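Long-range contact in putative hydrolase YdeN (Bacillus subtilis, PDB 1UXO), which probably acts as a serine hydrolase of the alpha/beta-hydrolase superfamily, in the RBBP9 family: residues A[6-11]-A[67-72]. The protein carries 2 engineered substitutions. Sequence-based numbering, arbitrary orientation.
Sequences QVYIIH and TYLVAH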
ATOM      1  N   GLN A   6     -13.617  -5.377   4.311  1.00 13.40           N
ATOM      2  CA  GLN A   6     -12.581  -6.259   3.886  1.00 12.31           C
ATOM      3  C   GLN A   6     -11.326  -5.428   3.739  1.00 11.13           C
ATOM      4  O   GLN A   6     -11.345  -4.370   3.121  1.00  9.54           O
ATOM      5  CB  GLN A   6     -12.939  -6.887   2.519  1.00 13.25           C
ATOM      6  CG  GLN A   6     -11.784  -7.651   1.873  1.00 17.30           C
ATOM      7  CD  GLN A   6     -11.488  -8.951   2.579  1.00 20.75           C
ATOM      8  OE1 GLN A   6     -12.411  -9.670   2.900  1.00 22.46           O
ATOM      9  NE2 GLN A   6     -10.217  -9.233   2.857  1.00 21.95           N
ATOM     10  N   VAL A   7     -10.219  -5.909   4.285  1.00  9.53           N
ATOM     11  CA  VAL A   7      -8.967  -5.176   4.164  1.00 10.22           C
ATOM     12  C   VAL A   7      -8.026  -6.122   3.459  1.00  9.66           C
ATOM     13  O   VAL A   7      -7.923  -7.296   3.866  1.00 10.93           O
ATOM     14  CB  VAL A   7      -8.387  -4.870   5.530  1.00  9.73           C
ATOM     15  CG1 VAL A   7      -7.026  -4.236   5.384  1.00 10.01           C
ATOM     16  CG2 VAL A   7      -9.357  -4.011   6.303  1.00 10.44           C
ATOM     17  N   TYR A   8      -7.372  -5.661   2.413  1.00  8.33           N
ATOM     18  CA  TYR A   8      -6.320  -6.438   1.751  1.00  8.61           C
ATOM     19  C   TYR A   8      -4.971  -5.812   2.067  1.00  8.36           C
ATOM     20  O   TYR A   8      -4.841  -4.577   2.065  1.00 10.25           O
ATOM     21  CB  TYR A   8      -6.528  -6.513   0.243  1.00  8.16           C
ATOM     22  CG  TYR A   8      -7.649  -7.417  -0.205  1.00 10.56           C
ATOM     23  CD1 TYR A   8      -7.615  -8.790   0.025  1.00 11.96           C
ATOM     24  CD2 TYR A   8      -8.778  -6.899  -0.809  1.00 11.87           C
ATOM     25  CE1 TYR A   8      -8.664  -9.621  -0.443  1.00 11.17           C
ATOM     26  CE2 TYR A   8      -9.784  -7.692  -1.252  1.00 12.30           C
ATOM     27  CZ  TYR A   8      -9.752  -9.043  -1.024  1.00 12.02           C
ATOM     28  OH  TYR A   8     -10.794  -9.826  -1.475  1.00 15.28           O
ATOM     29  N   ILE A   9      -3.972  -6.641   2.317  1.00  8.43           N
ATOM     30  CA  ILE A   9      -2.634  -6.166   2.664  1.00  8.20           C
ATOM     31  C   ILE A   9      -1.660  -6.680   1.613  1.00  8.76           C
ATOM     32  O   ILE A   9      -1.607  -7.903   1.347  1.00  8.55           O
ATOM     33  CB  ILE A   9      -2.254  -6.633   4.063  1.00  7.84           C
ATOM     34  CG1 ILE A   9      -3.218  -6.107   5.100  1.00  8.89           C
ATOM     35  CG2 ILE A   9      -0.761  -6.238   4.445  1.00  8.29           C
ATOM     36  CD1 ILE A   9      -3.176  -6.948   6.401  1.00  9.36           C
ATOM     37  N   ILE A  10      -0.895  -5.765   1.019  1.00  8.19           N
ATOM     38  CA  ILE A  10      -0.015  -6.099  -0.121  1.00  9.13           C
ATOM     39  C   ILE A  10       1.432  -5.675   0.164  1.00  9.26           C
ATOM     40  O   ILE A  10       1.738  -4.498   0.420  1.00  9.75           O
ATOM     41  CB  ILE A  10      -0.518  -5.419  -1.440  1.00  9.89           C
ATOM     42  CG1 ILE A  10      -1.974  -5.717  -1.714  1.00 12.28           C
ATOM     43  CG2 ILE A  10       0.388  -5.849  -2.630  1.00 10.94           C
ATOM     44  CD1 ILE A  10      -2.975  -4.765  -1.170  1.00 14.59           C
ATOM     45  N   HIS A  11       2.333  -6.642   0.057  1.00  9.78           N
ATOM     46  CA  HIS A  11       3.741  -6.481   0.393  1.00  9.31           C
ATOM     47  C   HIS A  11       4.561  -5.930  -0.767  1.00 10.01           C
ATOM     48  O   HIS A  11       4.051  -5.661  -1.828  1.00 10.83           O
ATOM     49  CB  HIS A  11       4.326  -7.841   0.833  1.00  9.42           C
ATOM     50  CG  HIS A  11       4.385  -8.844  -0.281  1.00  9.78           C
ATOM     51  ND1 HIS A  11       5.272  -8.745  -1.331  1.00 11.84           N
ATOM     52  CD2 HIS A  11       3.639  -9.957  -0.517  1.00 11.46           C
ATOM     53  CE1 HIS A  11       5.072  -9.759  -2.172  1.00 12.45           C
ATOM     54  NE2 HIS A  11       4.101 -10.523  -1.687  1.00 11.14           N
ATOM     55  N   THR A  67     -14.161  -1.823   1.034  1.00 11.26           N
ATOM     56  CA  THR A  67     -12.844  -2.466   0.862  1.00 11.87           C
ATOM     57  C   THR A  67     -11.750  -1.465   1.067  1.00 11.13           C
ATOM     58  O   THR A  67     -11.827  -0.329   0.550  1.00  9.56           O
ATOM     59  CB  THR A  67     -12.756  -3.092  -0.511  1.00 12.27           C
ATOM     60  OG1 THR A  67     -13.881  -3.965  -0.700  1.00 14.34           O
ATOM     61  CG2 THR A  67     -11.514  -4.014  -0.689  1.00 13.89           C
ATOM     62  N   TYR A  68     -10.673  -1.917   1.730  1.00 10.43           N
ATOM     63  CA  TYR A  68      -9.524  -1.070   2.022  1.00 10.56           C
ATOM     64  C   TYR A  68      -8.248  -1.773   1.656  1.00  9.58           C
ATOM     65  O   TYR A  68      -8.094  -2.980   1.900  1.00 10.85           O
ATOM     66  CB  TYR A  68      -9.459  -0.719   3.505  1.00 11.85           C
ATOM     67  CG  TYR A  68     -10.668   0.039   3.981  1.00 12.09           C
ATOM     68  CD1 TYR A  68     -10.645   1.423   4.136  1.00 11.85           C
ATOM     69  CD2 TYR A  68     -11.843  -0.625   4.253  1.00 13.09           C
ATOM     70  CE1 TYR A  68     -11.792   2.113   4.536  1.00 14.18           C
ATOM     71  CE2 TYR A  68     -12.990   0.065   4.644  1.00 15.02           C
ATOM     72  CZ  TYR A  68     -12.947   1.423   4.783  1.00 14.97           C
ATOM     73  OH  TYR A  68     -14.074   2.078   5.187  1.00 19.24           O
ATOM     74  N   LEU A  69      -7.336  -1.052   1.036  1.00  9.22           N
ATOM     75  CA  LEU A  69      -6.073  -1.620   0.608  1.00  8.97           C
ATOM     76  C   LEU A  69      -4.919  -0.960   1.376  1.00  9.57           C
ATOM     77  O   LEU A  69      -4.765   0.272   1.355  1.00 10.43           O
ATOM     78  CB  LEU A  69      -5.870  -1.406  -0.912  1.00 10.00           C
ATOM     79  CG  LEU A  69      -7.035  -1.716  -1.869  1.00  8.85           C
ATOM     80  CD1 LEU A  69      -6.717  -1.340  -3.320  1.00 13.00           C
ATOM     81  CD2 LEU A  69      -7.351  -3.231  -1.750  1.00 11.90           C
ATOM     82  N   VAL A  70      -4.106  -1.780   2.010  1.00  8.09           N
ATOM     83  CA  VAL A  70      -2.926  -1.349   2.733  1.00  8.20           C
ATOM     84  C   VAL A  70      -1.746  -1.972   2.002  1.00  8.15           C
ATOM     85  O   VAL A  70      -1.665  -3.185   1.875  1.00  8.04           O
ATOM     86  CB  VAL A  70      -2.952  -1.834   4.189  1.00  8.38           C
ATOM     87  CG1 VAL A  70      -1.619  -1.482   4.937  1.00 10.53           C
ATOM     88  CG2 VAL A  70      -4.176  -1.263   4.885  1.00 10.09           C
ATOM     89  N   ALA A  71      -0.824  -1.153   1.562  1.00  7.98           N
ATOM     90  CA  ALA A  71       0.317  -1.641   0.791  1.00  7.47           C
ATOM     91  C   ALA A  71       1.611  -1.144   1.379  1.00  8.33           C
ATOM     92  O   ALA A  71       1.628  -0.072   2.006  1.00  7.47           O
ATOM     93  CB  ALA A  71       0.174  -1.170  -0.648  1.00  9.01           C
ATOM     94  N   HIS A  72       2.687  -1.925   1.151  1.00  7.81           N
ATOM     95  CA  HIS A  72       3.995  -1.571   1.581  1.00  8.90           C
ATOM     96  C   HIS A  72       4.969  -1.521   0.405  1.00  8.06           C
ATOM     97  O   HIS A  72       5.010  -2.432  -0.445  1.00  8.29           O
ATOM     98  CB  HIS A  72       4.519  -2.560   2.641  1.00  8.38           C
ATOM     99  CG  HIS A  72       5.874  -2.186   3.203  1.00 11.26           C
ATOM    100  ND1 HIS A  72       6.898  -3.106   3.318  1.00 13.51           N
ATOM    101  CD2 HIS A  72       6.353  -1.024   3.730  1.00 10.30           C
ATOM    102  CE1 HIS A  72       7.958  -2.514   3.854  1.00 14.58           C
ATOM    103  NE2 HIS A  72       7.658  -1.259   4.123  1.00 10.81           N
TER
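The side chains of Tyr8 and Leu69 cross obliquely on one face of the central sheet of an alpha/beta-hydrolase fold, on the neighbouring parallel strands 6-10 and 67-72. Five backbone hydrogen bonds join the strands, from Tyr68 N to Gln6 O at one end to His72 N to Ile10 O at the other. Leu69 CD2 comes in at the edge of the Tyr8 ring, near its plane, and lies 3.9 Å from Tyr8 CB. Thr67 CG2 reaches the same ring obliquely, 4.0 Å from Tyr8 CD2. It can do so because it is anti to its own backbone N, while OG1 lies beside that N and is hydrogen-bonded to His64 N. Gln6 NE2 lies over one face of the Tyr8 ring, 3.6 Å above its plane and offset toward the rim. That NE2 also bonds Asp37 OD2. Ile10, Leu69 and Ala71 continue this face of the sheet and pack on Ile79 of helix 75-84.

Val7, Tyr68, Ile9 and Val70 point to the other face. Val7 CG1 meets Val70 CG2 at 4.1 Å, and helix 177-188 covers both valines. His72 ends the strand just before Ser73, the predicted nucleophile. The His72 ring meets that of His166, also predicted to be catalytic, and His72 NE2 is hydrogen-bonded to His166 O. At the other end of the pair, Gln6 O lies in the plane of the Tyr68 ring, at its edge, 3.9 Å from Tyr68 CD2.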